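Local coordinates for lipoprotein (Mycoplasma mycoides subsp. capri, PDB 7ADK) that probably acts as a serine-type peptidase of the chymotrypsin-like PA clan, a member of the mycoplasma DUF31 family, at residues V451-K456 / K725-K730; F462-L467 / V545-L550; T504-A509 / R825-K830; A509-N514 / E736-F741; S518-L523 / A534-D539. All coordinates share one frame; numbering follows the deposited sequence.

Interaction 1: residues V451-K456 / K725-K730; sequences VAKGIK and KLYSLK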
# COMPACT_ATOMS: atom_id res chain seq x y z
N VAL B 451 19.78 5.53 -16.34
CA VAL B 451 20.00 5.20 -14.93
C VAL B 451 21.49 5.21 -14.61
O VAL B 451 21.90 5.83 -13.64
CB VAL B 451 19.31 3.88 -14.53
CG1 VAL B 451 19.69 3.40 -13.13
CG2 VAL B 451 17.80 4.03 -14.59
N ALA B 452 22.31 4.60 -15.46
CA ALA B 452 23.75 4.54 -15.27
C ALA B 452 24.44 5.91 -15.32
O ALA B 452 25.47 6.10 -14.68
CB ALA B 452 24.33 3.58 -16.30
N LYS B 453 23.90 6.92 -16.03
CA LYS B 453 24.39 8.31 -16.00
C LYS B 453 24.20 9.03 -14.66
O LYS B 453 24.76 10.11 -14.47
CB LYS B 453 23.92 9.12 -17.22
CG LYS B 453 22.53 9.78 -17.17
CD LYS B 453 22.36 10.73 -18.37
CE LYS B 453 21.06 11.55 -18.32
NZ LYS B 453 21.06 12.67 -19.29
N GLY B 454 23.48 8.45 -13.70
CA GLY B 454 23.45 8.92 -12.32
C GLY B 454 24.76 8.71 -11.57
O GLY B 454 24.98 9.32 -10.53
N ILE B 455 25.67 7.88 -12.09
CA ILE B 455 27.04 7.76 -11.58
C ILE B 455 27.83 9.02 -11.98
O ILE B 455 28.31 9.12 -13.11
CB ILE B 455 27.71 6.44 -12.03
CG1 ILE B 455 26.89 5.18 -11.67
CG2 ILE B 455 29.09 6.30 -11.40
CD1 ILE B 455 27.39 3.90 -12.31
N LYS B 456 27.94 9.98 -11.06
CA LYS B 456 28.61 11.29 -11.19
C LYS B 456 29.74 11.46 -10.18
O LYS B 456 29.72 10.82 -9.12
CB LYS B 456 27.59 12.42 -11.01
CG LYS B 456 26.44 12.44 -12.02
CD LYS B 456 25.64 13.72 -11.85
CE LYS B 456 24.49 13.83 -12.82
NZ LYS B 456 23.80 15.09 -12.76
N LYS B 725 12.43 16.39 -25.91
CA LYS B 725 13.86 16.61 -26.19
C LYS B 725 14.57 15.27 -26.43
O LYS B 725 14.32 14.34 -25.66
CB LYS B 725 14.38 17.43 -24.98
CG LYS B 725 15.88 17.43 -24.67
CD LYS B 725 16.77 18.04 -25.75
CE LYS B 725 18.23 18.22 -25.29
NZ LYS B 725 18.80 16.99 -24.68
N LEU B 726 15.44 15.13 -27.43
CA LEU B 726 16.22 13.89 -27.63
C LEU B 726 17.35 13.70 -26.59
O LEU B 726 17.83 14.66 -25.99
CB LEU B 726 16.70 13.72 -29.08
CG LEU B 726 17.91 14.54 -29.58
CD1 LEU B 726 18.57 13.84 -30.75
CD2 LEU B 726 17.50 15.92 -30.06
N TYR B 727 17.74 12.45 -26.36
CA TYR B 727 18.57 12.03 -25.24
C TYR B 727 20.03 12.49 -25.33
O TYR B 727 20.72 12.21 -26.30
CB TYR B 727 18.48 10.51 -25.11
CG TYR B 727 19.47 9.89 -24.17
CD1 TYR B 727 19.24 9.85 -22.79
CD2 TYR B 727 20.64 9.32 -24.70
CE1 TYR B 727 20.14 9.18 -21.94
CE2 TYR B 727 21.54 8.64 -23.87
CZ TYR B 727 21.29 8.56 -22.49
OH TYR B 727 22.15 7.89 -21.69
N SER B 728 20.51 13.15 -24.27
CA SER B 728 21.91 13.56 -24.11
C SER B 728 22.65 12.68 -23.11
O SER B 728 22.17 12.45 -22.00
CB SER B 728 22.01 15.01 -23.63
OG SER B 728 21.44 15.87 -24.56
N LEU B 729 23.86 12.26 -23.46
CA LEU B 729 24.79 11.62 -22.55
C LEU B 729 26.14 12.34 -22.56
O LEU B 729 26.73 12.61 -23.60
CB LEU B 729 24.88 10.13 -22.90
CG LEU B 729 25.81 9.30 -22.02
CD1 LEU B 729 25.34 9.27 -20.57
CD2 LEU B 729 25.87 7.88 -22.54
N LYS B 730 26.63 12.66 -21.37
CA LYS B 730 27.95 13.26 -21.14
C LYS B 730 29.03 12.19 -21.27
O LYS B 730 29.02 11.20 -20.54
CB LYS B 730 27.93 13.96 -19.77
CG LYS B 730 29.03 14.99 -19.56
CD LYS B 730 28.76 15.87 -18.35
CE LYS B 730 29.78 17.00 -18.21
NZ LYS B 730 29.41 17.98 -17.19
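K453 sends its side chain across to strand 727-730 and makes the one polar bond of this contact: NZ donates to the backbone oxygen O of S728 at 2.9 Å. The C=O...donor angle is 165°, which puts the ammonium almost straight ahead of the carbonyl. CG of K453 sits between the backbone N and the carbonyl carbon (chi1 84°), and beyond it the chain runs extended, enough to reach S728 from the turn A452 to I455.

Apolar packing lies along the same lysine. CB of K453 is 3.6 Å from CD1 of L729, and CD is 4.0 Å from that same methyl; the two side chains pass each other in opposite senses. The Y727 ring is met only obliquely, near CE of K453. Its hydroxyl is instead hydrogen-bonded to S449, and the ring stacks with F537.

Bonds within each segment hold the partners in place. A452 to I455 form a type I turn, with I455 N bonded to A452 O at 3.1 Å, which sets K453 at the exposed corner. On the other side K725 NZ is shared between S728 OG, 2.9 Å away, and L726 O, 2.8 Å away, bracing the chain just ahead of the accepting carbonyl.

Strand 727-730 pairs antiparallel with strand 737-747, whereas A452 and I455 pack on strand 541-546 of the other sheet. The lysine thus links a turn packed on one sheet to a strand of the other, consistent with the junction between the two beta-barrels of a chymotrypsin-like peptidase.

Interaction 2: residues F462-L467 / V545-L550; sequences FSLTRL and VDFAKL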
# COMPACT_ATOMS: atom_id res chain seq x y z
N PHE B 462 25.92 5.47 -2.49
CA PHE B 462 25.45 4.43 -3.42
C PHE B 462 24.79 3.35 -2.59
O PHE B 462 25.30 2.99 -1.54
CB PHE B 462 26.66 3.93 -4.22
CG PHE B 462 26.57 2.51 -4.76
CD1 PHE B 462 25.56 2.19 -5.67
CD2 PHE B 462 27.49 1.53 -4.33
CE1 PHE B 462 25.48 0.88 -6.17
CE2 PHE B 462 27.43 0.22 -4.86
CZ PHE B 462 26.42 -0.09 -5.79
N SER B 463 23.67 2.80 -3.03
CA SER B 463 23.00 1.73 -2.28
C SER B 463 22.37 0.65 -3.16
O SER B 463 22.03 0.91 -4.30
CB SER B 463 21.98 2.34 -1.32
OG SER B 463 21.56 1.41 -0.36
N LEU B 464 22.23 -0.56 -2.61
CA LEU B 464 21.63 -1.75 -3.22
C LEU B 464 20.56 -2.28 -2.27
O LEU B 464 20.92 -2.82 -1.23
CB LEU B 464 22.76 -2.78 -3.41
CG LEU B 464 23.90 -2.38 -4.34
CD1 LEU B 464 25.08 -3.32 -4.14
CD2 LEU B 464 23.52 -2.43 -5.81
N THR B 465 19.27 -2.20 -2.58
CA THR B 465 18.23 -2.91 -1.82
C THR B 465 17.59 -4.04 -2.60
O THR B 465 17.11 -3.85 -3.71
CB THR B 465 17.22 -2.01 -1.08
OG1 THR B 465 16.34 -2.80 -0.30
CG2 THR B 465 16.31 -1.13 -1.90
N ARG B 466 17.61 -5.23 -2.02
CA ARG B 466 17.30 -6.48 -2.70
C ARG B 466 16.55 -7.47 -1.83
O ARG B 466 16.79 -7.52 -0.63
CB ARG B 466 18.62 -7.08 -3.23
CG ARG B 466 19.70 -7.36 -2.18
CD ARG B 466 19.90 -8.85 -2.07
NE ARG B 466 20.59 -9.22 -0.84
CZ ARG B 466 20.01 -9.46 0.32
NH1 ARG B 466 20.66 -10.08 1.24
NH2 ARG B 466 18.79 -9.10 0.58
N LEU B 467 15.67 -8.24 -2.44
CA LEU B 467 14.89 -9.32 -1.82
C LEU B 467 15.81 -10.48 -1.46
O LEU B 467 16.58 -10.92 -2.32
CB LEU B 467 13.81 -9.69 -2.86
CG LEU B 467 12.69 -10.63 -2.41
CD1 LEU B 467 11.99 -10.15 -1.15
CD2 LEU B 467 11.62 -10.69 -3.50
N VAL B 545 30.78 -3.07 -10.12
CA VAL B 545 30.92 -2.82 -8.69
C VAL B 545 32.02 -3.71 -8.12
O VAL B 545 31.94 -4.93 -8.19
CB VAL B 545 29.59 -3.00 -7.96
CG1 VAL B 545 29.73 -2.63 -6.50
CG2 VAL B 545 28.46 -2.15 -8.53
N ASP B 546 33.06 -3.10 -7.53
CA ASP B 546 34.20 -3.81 -6.94
C ASP B 546 34.10 -3.82 -5.41
O ASP B 546 34.55 -2.90 -4.73
CB ASP B 546 35.50 -3.20 -7.47
CG ASP B 546 36.77 -3.99 -7.11
OD1 ASP B 546 36.74 -4.87 -6.23
OD2 ASP B 546 37.80 -3.75 -7.78
N PHE B 547 33.44 -4.85 -4.85
CA PHE B 547 33.17 -4.91 -3.41
C PHE B 547 34.44 -5.06 -2.56
O PHE B 547 34.45 -4.62 -1.41
CB PHE B 547 32.20 -6.04 -3.10
CG PHE B 547 30.81 -5.84 -3.67
CD1 PHE B 547 29.99 -4.82 -3.13
CD2 PHE B 547 30.34 -6.65 -4.70
CE1 PHE B 547 28.70 -4.62 -3.65
CE2 PHE B 547 29.04 -6.46 -5.22
CZ PHE B 547 28.24 -5.44 -4.69
N ALA B 548 35.55 -5.58 -3.11
CA ALA B 548 36.84 -5.64 -2.42
C ALA B 548 37.46 -4.26 -2.17
O ALA B 548 38.38 -4.13 -1.36
CB ALA B 548 37.79 -6.53 -3.20
N LYS B 549 36.93 -3.20 -2.80
CA LYS B 549 37.14 -1.80 -2.40
C LYS B 549 35.84 -1.02 -2.21
O LYS B 549 35.78 0.16 -2.49
CB LYS B 549 38.20 -1.08 -3.26
CG LYS B 549 37.87 -0.96 -4.75
CD LYS B 549 38.84 -0.01 -5.45
CE LYS B 549 38.86 -0.26 -6.95
NZ LYS B 549 39.65 0.71 -7.70
N LEU B 550 34.80 -1.67 -1.69
CA LEU B 550 33.70 -1.00 -0.98
C LEU B 550 33.60 -1.48 0.47
O LEU B 550 33.17 -0.73 1.34
CB LEU B 550 32.35 -1.23 -1.69
CG LEU B 550 32.12 -0.48 -3.00
CD1 LEU B 550 30.77 -0.88 -3.55
CD2 LEU B 550 32.11 1.03 -2.82
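F462 and L464, alternate residues of strand 461-467, point the same way and meet V545, L550 and F547 in a wholly apolar contact. The F462 ring takes L550 at its edge: CD1 of L550 lies near the ring plane, 3.8 Å from CE2 of F462, and the two side chains cross at about a right angle. V545 comes at F462 from the opposite direction, its CG2 standing obliquely 4.0 Å from CZ of F462.

L464 and F547 come from opposite directions, CD1 of L464 meeting the ring edge in plane, 3.8 Å from CZ of F547. With CG1 anti to the backbone N (chi1 -176°), V545 sets CG1 over one face of that ring, toward its rim, and 4.0 Å from CE2 of F462, while CG2 touches F462 alone.

The 3-10 segment 547-548 brings F547 and L550 back beside V545, helped by the bond from L550 N to F547 O at 3.0 Å. F462 and V545 also pack on V503, and L550 on F491. All five touching side chains are buried, joining strand 461-467 to the end of strand 541-546, not adjacent to it in the antiparallel sheet, and to the turn beyond, consistent with the interior of a chymotrypsin-like beta-barrel.

Interaction 3: residues T504-A509 / R825-K830; sequences TAIFHA and REVMNK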
# COMPACT_ATOMS: atom_id res chain seq x y z
N THR B 504 31.59 1.88 -11.44
CA THR B 504 31.91 2.42 -12.77
C THR B 504 30.90 1.97 -13.82
O THR B 504 30.64 0.79 -13.93
CB THR B 504 33.33 1.98 -13.19
OG1 THR B 504 34.31 2.36 -12.26
CG2 THR B 504 33.77 2.51 -14.54
N ALA B 505 30.38 2.87 -14.67
CA ALA B 505 29.68 2.47 -15.89
C ALA B 505 30.68 2.04 -16.97
O ALA B 505 31.48 2.85 -17.44
CB ALA B 505 28.79 3.62 -16.36
N ILE B 506 30.69 0.76 -17.37
CA ILE B 506 31.70 0.18 -18.26
C ILE B 506 31.30 0.11 -19.74
O ILE B 506 32.14 0.30 -20.60
CB ILE B 506 32.15 -1.19 -17.69
CG1 ILE B 506 33.35 -0.88 -16.81
CG2 ILE B 506 32.44 -2.26 -18.71
CD1 ILE B 506 34.05 -2.09 -16.25
N PHE B 507 30.02 -0.13 -20.04
CA PHE B 507 29.49 -0.16 -21.40
C PHE B 507 28.21 0.67 -21.46
O PHE B 507 27.43 0.62 -20.52
CB PHE B 507 29.29 -1.62 -21.82
CG PHE B 507 28.73 -1.86 -23.21
CD1 PHE B 507 29.33 -1.27 -24.33
CD2 PHE B 507 27.58 -2.66 -23.39
CE1 PHE B 507 28.78 -1.44 -25.61
CE2 PHE B 507 27.05 -2.85 -24.67
CZ PHE B 507 27.63 -2.22 -25.78
N HIS B 508 27.99 1.45 -22.52
CA HIS B 508 26.86 2.38 -22.66
C HIS B 508 25.99 2.19 -23.91
O HIS B 508 25.07 2.98 -24.12
CB HIS B 508 27.37 3.83 -22.54
CG HIS B 508 27.19 4.47 -21.21
ND1 HIS B 508 26.00 4.85 -20.65
CD2 HIS B 508 28.17 4.88 -20.37
CE1 HIS B 508 26.26 5.50 -19.52
NE2 HIS B 508 27.58 5.52 -19.33
N ALA B 509 26.28 1.20 -24.77
CA ALA B 509 25.50 0.92 -25.99
C ALA B 509 25.22 2.15 -26.88
O ALA B 509 24.17 2.26 -27.51
CB ALA B 509 24.25 0.11 -25.66
N ARG B 825 31.46 -8.12 -24.30
CA ARG B 825 32.63 -8.98 -24.44
C ARG B 825 33.86 -8.22 -24.91
O ARG B 825 34.92 -8.32 -24.31
CB ARG B 825 32.29 -10.11 -25.42
CG ARG B 825 33.43 -11.13 -25.52
CD ARG B 825 33.18 -12.21 -26.57
NE ARG B 825 32.95 -11.63 -27.90
CZ ARG B 825 33.84 -11.09 -28.70
NH1 ARG B 825 35.11 -11.12 -28.48
NH2 ARG B 825 33.44 -10.48 -29.77
N GLU B 826 33.75 -7.47 -25.99
CA GLU B 826 34.91 -6.82 -26.61
C GLU B 826 35.34 -5.53 -25.88
O GLU B 826 36.50 -5.13 -25.98
CB GLU B 826 34.70 -6.68 -28.12
CG GLU B 826 33.63 -5.67 -28.53
CD GLU B 826 33.01 -5.94 -29.91
OE1 GLU B 826 33.59 -6.67 -30.74
OE2 GLU B 826 31.91 -5.38 -30.15
N VAL B 827 34.45 -4.92 -25.10
CA VAL B 827 34.80 -3.94 -24.06
C VAL B 827 35.56 -4.60 -22.92
O VAL B 827 36.62 -4.12 -22.50
CB VAL B 827 33.54 -3.23 -23.55
CG1 VAL B 827 33.77 -2.44 -22.29
CG2 VAL B 827 33.00 -2.29 -24.61
N MET B 828 35.09 -5.74 -22.42
CA MET B 828 35.74 -6.42 -21.31
C MET B 828 37.08 -7.06 -21.69
O MET B 828 38.00 -7.12 -20.88
CB MET B 828 34.74 -7.38 -20.66
CG MET B 828 35.20 -7.67 -19.23
SD MET B 828 34.00 -8.47 -18.16
CE MET B 828 35.02 -8.69 -16.69
N ASN B 829 37.26 -7.44 -22.96
CA ASN B 829 38.49 -7.97 -23.54
C ASN B 829 39.66 -6.99 -23.44
O ASN B 829 40.77 -7.42 -23.14
CB ASN B 829 38.23 -8.35 -25.00
CG ASN B 829 39.42 -9.01 -25.65
OD1 ASN B 829 40.01 -9.94 -25.13
ND2 ASN B 829 39.84 -8.56 -26.79
N LYS B 830 39.45 -5.69 -23.68
CA LYS B 830 40.51 -4.68 -23.56
C LYS B 830 40.84 -4.35 -22.10
O LYS B 830 42.00 -4.12 -21.78
CB LYS B 830 40.20 -3.43 -24.39
CG LYS B 830 38.93 -2.67 -23.99
CD LYS B 830 38.82 -1.30 -24.66
CE LYS B 830 37.65 -0.51 -24.09
NZ LYS B 830 37.49 0.80 -24.73
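The ring of F507 meets V827 obliquely, neither squarely on a face nor at its edge: CG2 of V827 is 3.8 Å from CD1 of F507. One face of the same ring carries the backbone N of A509, 3.7 Å above the plane and over its centre, because the chain curls back after the strand. In the helix, the guanidinium of R825 has E826 OE1 at a long 3.9 Å from NH2, well out of its plane, so charge alone links them.

V827 carries the helix side of the contact, and its two methyls part company. With CG1 anti to the backbone N (chi1 167°), CG1 is directed to I506, lying 3.8 Å from CG2 of I506 and 3.6 Å from I506 O, while CG2 is left for the phenylalanine. Both neighbours can be used because I506 and F507 form a classic beta bulge facing I542, which lets two consecutive residues touch the same valine, F507 pointing at the helix and I506 meeting it from beside.

R825 and E826 turn to other partners. R825 forms a salt bridge with D846 and bonds to Y812 O and F844 O, whereas E826 OE2 takes bonds from S823, Q818 and the backbone N of K822. These bonds probably help to hold the start of the helix, and so V827, in place.

Strand 503-507 pairs with strand 541-546, and helix 824-831 lies against that sheet. M828 extends the packing onto Y444 of strand 442-447 and onto D430 and L432 of strand 421-433, while I506 also touches Y444.

Interaction 4: residues A509-N514 / E736-F741; sequences ATDFIN and EVKKYF
D511 OD2 faces the ammonium of K738 but is bonded to N514. ND2 of N514 donates to it at 2.8 Å with an N-H...acceptor angle of 166°, on the syn side yet 32° out of the carboxylate plane; the oxygen itself lies close to the plane of the amide. K738 NZ stops 4.1 Å from OD2, beyond a salt bridge. Its extended chain starts with CG anti to the backbone N and meets the aspartate at about a right angle.

The type I turn from D511 to N514 keeps the amide and the carboxylate together, with N514 N bonded to D511 O at 3.2 Å.

T510 makes the apolar half. Its CG2 lies over one face of the Y740 ring, 4.0 Å from the centroid and 23° off the ring normal, a CH-pi contact displaced toward CZ, which is 3.7 Å from CG2. CB of T510 reaches CE1 of Y740, also at 3.7 Å. CG2 can do this because it stands anti to the carbonyl carbon, leaving OG1 between the backbone N and that carbon.

K822 bonds T510 O, and D511 pairs through its backbone with I536. The chemistry is therefore mixed: a buried methyl-on-ring contact packs the loop against strand 737-747, while the lysine probably stabilises the carboxylate through its field alone, the amide supplying the direct bond.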
# COMPACT_ATOMS: atom_id res chain seq x y z
N ALA B 509 26.28 1.20 -24.77
CA ALA B 509 25.50 0.92 -25.99
C ALA B 509 25.22 2.15 -26.88
O ALA B 509 24.17 2.26 -27.51
CB ALA B 509 24.25 0.11 -25.66
N THR B 510 26.17 3.08 -26.97
CA THR B 510 26.10 4.26 -27.84
C THR B 510 26.76 3.97 -29.18
O THR B 510 27.87 3.45 -29.26
CB THR B 510 26.77 5.48 -27.21
OG1 THR B 510 28.04 5.16 -26.68
CG2 THR B 510 25.93 6.08 -26.11
N ASP B 511 26.08 4.33 -30.26
CA ASP B 511 26.62 4.37 -31.63
C ASP B 511 27.25 3.06 -32.12
O ASP B 511 28.17 3.01 -32.92
CB ASP B 511 27.49 5.61 -31.79
CG ASP B 511 27.40 6.25 -33.17
OD1 ASP B 511 26.43 6.01 -33.92
OD2 ASP B 511 28.31 7.00 -33.53
N PHE B 512 26.67 1.95 -31.66
CA PHE B 512 27.16 0.58 -31.84
C PHE B 512 27.02 0.00 -33.26
O PHE B 512 27.51 -1.10 -33.51
CB PHE B 512 26.47 -0.31 -30.81
CG PHE B 512 24.98 -0.45 -31.01
CD1 PHE B 512 24.46 -1.43 -31.87
CD2 PHE B 512 24.11 0.41 -30.32
CE1 PHE B 512 23.08 -1.57 -32.01
CE2 PHE B 512 22.72 0.28 -30.48
CZ PHE B 512 22.20 -0.72 -31.31
N ILE B 513 26.41 0.72 -34.20
CA ILE B 513 26.30 0.37 -35.63
C ILE B 513 27.34 1.09 -36.51
O ILE B 513 27.54 0.71 -37.66
CB ILE B 513 24.85 0.66 -36.10
CG1 ILE B 513 23.80 -0.18 -35.36
CG2 ILE B 513 24.61 0.48 -37.60
CD1 ILE B 513 23.97 -1.70 -35.44
N ASN B 514 28.03 2.12 -35.99
CA ASN B 514 28.75 3.13 -36.78
C ASN B 514 30.11 2.70 -37.39
O ASN B 514 31.11 3.43 -37.34
CB ASN B 514 28.79 4.44 -35.98
CG ASN B 514 28.94 5.70 -36.83
OD1 ASN B 514 29.04 5.67 -38.04
ND2 ASN B 514 28.94 6.87 -36.22
N GLU B 736 32.67 16.73 -24.74
CA GLU B 736 31.37 17.40 -24.65
C GLU B 736 30.22 16.41 -24.37
O GLU B 736 30.39 15.20 -24.48
CB GLU B 736 31.18 18.15 -25.98
CG GLU B 736 30.15 19.29 -26.02
CD GLU B 736 30.64 20.59 -25.38
OE1 GLU B 736 30.42 21.67 -25.95
OE2 GLU B 736 31.25 20.55 -24.32
N VAL B 737 29.01 16.89 -24.06
CA VAL B 737 27.79 16.09 -24.23
C VAL B 737 27.57 15.74 -25.70
O VAL B 737 27.95 16.49 -26.60
CB VAL B 737 26.52 16.76 -23.67
CG1 VAL B 737 26.60 17.03 -22.19
CG2 VAL B 737 26.13 18.04 -24.39
N LYS B 738 26.90 14.61 -25.96
CA LYS B 738 26.44 14.21 -27.29
C LYS B 738 24.99 13.73 -27.22
O LYS B 738 24.58 13.13 -26.23
CB LYS B 738 27.42 13.19 -27.87
CG LYS B 738 27.08 12.80 -29.31
CD LYS B 738 28.21 11.96 -29.91
CE LYS B 738 27.82 11.45 -31.29
NZ LYS B 738 28.90 10.69 -31.91
N LYS B 739 24.21 14.07 -28.25
CA LYS B 739 22.79 13.73 -28.41
C LYS B 739 22.63 12.44 -29.21
O LYS B 739 23.41 12.20 -30.13
CB LYS B 739 22.02 14.88 -29.08
CG LYS B 739 22.11 16.21 -28.33
CD LYS B 739 21.34 17.32 -29.04
CE LYS B 739 21.71 18.68 -28.45
NZ LYS B 739 20.97 19.79 -29.05
N TYR B 740 21.62 11.62 -28.91
CA TYR B 740 21.39 10.35 -29.59
C TYR B 740 19.90 10.03 -29.76
O TYR B 740 19.12 10.19 -28.83
CB TYR B 740 22.06 9.21 -28.80
CG TYR B 740 23.53 9.33 -28.44
CD1 TYR B 740 24.51 8.65 -29.19
CD2 TYR B 740 23.93 10.05 -27.30
CE1 TYR B 740 25.86 8.70 -28.82
CE2 TYR B 740 25.29 10.10 -26.93
CZ TYR B 740 26.26 9.40 -27.67
OH TYR B 740 27.55 9.38 -27.29
N PHE B 741 19.50 9.55 -30.93
CA PHE B 741 18.17 8.97 -31.16
C PHE B 741 18.08 7.52 -30.65
O PHE B 741 19.03 6.75 -30.77
CB PHE B 741 17.83 8.96 -32.64
CG PHE B 741 17.68 10.33 -33.25
CD1 PHE B 741 16.51 11.07 -33.01
CD2 PHE B 741 18.71 10.88 -34.02
CE1 PHE B 741 16.36 12.35 -33.56
CE2 PHE B 741 18.55 12.15 -34.58
CZ PHE B 741 17.38 12.88 -34.36

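Interaction 5: residues S518-L523 / A534-D539; sequences SPLKLL and AGIFAD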
# COMPACT_ATOMS: atom_id res chain seq x y z
N SER B 518 26.67 0.85 -42.86
CA SER B 518 25.62 0.37 -41.96
C SER B 518 24.74 1.41 -41.21
O SER B 518 23.67 0.99 -40.76
CB SER B 518 26.23 -0.59 -40.94
OG SER B 518 26.73 -1.74 -41.58
N PRO B 519 25.10 2.71 -41.02
CA PRO B 519 24.31 3.66 -40.23
C PRO B 519 22.96 4.04 -40.83
O PRO B 519 22.55 3.58 -41.89
CB PRO B 519 25.19 4.91 -40.07
CG PRO B 519 26.59 4.44 -40.35
CD PRO B 519 26.36 3.34 -41.37
N LEU B 520 22.26 4.96 -40.14
CA LEU B 520 21.02 5.57 -40.63
C LEU B 520 21.04 7.09 -40.74
O LEU B 520 20.22 7.64 -41.47
CB LEU B 520 19.86 5.05 -39.79
CG LEU B 520 19.91 5.38 -38.29
CD1 LEU B 520 19.48 6.80 -37.97
CD2 LEU B 520 18.98 4.42 -37.58
N LYS B 521 21.96 7.81 -40.09
CA LYS B 521 21.95 9.29 -40.06
C LYS B 521 22.20 9.95 -41.43
O LYS B 521 21.56 10.95 -41.76
CB LYS B 521 22.98 9.78 -39.03
CG LYS B 521 22.54 9.65 -37.57
CD LYS B 521 21.34 10.51 -37.15
CE LYS B 521 21.33 11.98 -37.62
NZ LYS B 521 22.51 12.76 -37.18
N LEU B 522 23.04 9.35 -42.26
CA LEU B 522 23.26 9.73 -43.66
C LEU B 522 22.01 9.58 -44.57
O LEU B 522 22.05 9.99 -45.73
CB LEU B 522 24.49 8.96 -44.19
CG LEU B 522 24.30 7.44 -44.35
CD1 LEU B 522 24.09 7.01 -45.80
CD2 LEU B 522 25.52 6.68 -43.86
N LEU B 523 20.92 9.00 -44.06
CA LEU B 523 19.63 8.84 -44.75
C LEU B 523 18.61 9.94 -44.43
O LEU B 523 17.60 10.03 -45.11
CB LEU B 523 19.06 7.43 -44.48
CG LEU B 523 20.04 6.25 -44.66
CD1 LEU B 523 19.36 4.94 -44.30
CD2 LEU B 523 20.57 6.16 -46.08
N ALA B 534 24.38 14.44 -33.85
CA ALA B 534 23.58 13.47 -33.10
C ALA B 534 23.76 12.04 -33.63
O ALA B 534 23.72 11.81 -34.83
CB ALA B 534 22.11 13.89 -33.13
N GLY B 535 23.92 11.08 -32.72
CA GLY B 535 24.09 9.66 -33.02
C GLY B 535 22.85 8.82 -32.79
O GLY B 535 21.72 9.31 -32.76
N ILE B 536 23.06 7.52 -32.61
CA ILE B 536 22.02 6.55 -32.26
C ILE B 536 22.44 5.76 -31.03
O ILE B 536 23.62 5.51 -30.85
CB ILE B 536 21.72 5.58 -33.43
CG1 ILE B 536 22.94 4.79 -33.94
CG2 ILE B 536 21.06 6.34 -34.59
CD1 ILE B 536 23.03 3.38 -33.38
N PHE B 537 21.50 5.34 -30.20
CA PHE B 537 21.77 4.47 -29.06
C PHE B 537 20.59 3.54 -28.76
O PHE B 537 19.47 3.76 -29.23
CB PHE B 537 22.20 5.31 -27.84
CG PHE B 537 21.08 5.80 -26.95
CD1 PHE B 537 21.02 5.41 -25.61
CD2 PHE B 537 20.06 6.61 -27.47
CE1 PHE B 537 19.95 5.81 -24.81
CE2 PHE B 537 18.98 7.00 -26.67
CZ PHE B 537 18.92 6.59 -25.34
N ALA B 538 20.81 2.52 -27.95
CA ALA B 538 19.74 1.77 -27.28
C ALA B 538 19.89 1.95 -25.78
O ALA B 538 21.02 1.89 -25.29
CB ALA B 538 19.85 0.31 -27.67
N ASP B 539 18.81 2.17 -25.03
CA ASP B 539 18.91 2.48 -23.61
C ASP B 539 19.29 1.24 -22.76
O ASP B 539 18.45 0.61 -22.11
CB ASP B 539 17.65 3.22 -23.15
CG ASP B 539 17.82 3.97 -21.83
OD1 ASP B 539 18.97 4.28 -21.45
OD2 ASP B 539 16.82 4.24 -21.13
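K521 reaches A534 through its ammonium, with NZ donating to A534 O at 2.8 Å. The C=O...donor angle is 141° and the donor is tilted 19° from the carbonyl plane, so the bond comes in from the side of the oxygen. The lysine is folded at chi2, chi3 and chi4, which curls CD back to 3.6 Å from A534 O. Next to it the contact is apolar: CG2 of I536 sits among CG and both methyls of L520, nearest CD1 at 3.8 Å, as the two side chains cross at a slant.

One shell out, the bond from L523 N to L520 O, 3.0 Å long, closes the 3-10 segment 521-523 and sets K521 beside the strand. L520 and I536 both pack on Y743, and L520 also on Y803. G535 bonds by its backbone to K739 and F741, fixing strand 535-537 beside strand 737-747. Further along, D539 is hydrogen-bonded to H450, consistent with the Asp-His pair of the PA-clan triad.

K521 NZ also donates to Y531 O. Two backbone carbonyls thus grip one ammonium, whose positive charge their dipoles probably help to solvate, and the lysine links Y531 and A534, the approach to strand 535-537, to segment 518-523.

From the N terminus, all five contacts open before any closes: 451-456, 462-467, 504-509, 509-514 and 518-523 in turn. Interaction 5 closes first, after only a short excursion, followed by interaction 2 at 545-550 and interaction 1 at 725-730; interaction 2 lies within interaction 1, and interaction 5 within all the others. Interaction 4 then closes at 736-741 and interaction 3 at 825-830, the wider loop enclosing the narrower, and both cross interactions 1 and 2. Interactions 2 and 3 belong to the antiparallel sheet, 4 and 5 to the mixed one, and interaction 1 joins the mixed sheet to the turn that packs on the antiparallel one. A509 is common to interactions 3 and 4, while Y727-Y740 backbone pairing joins 1 to 4.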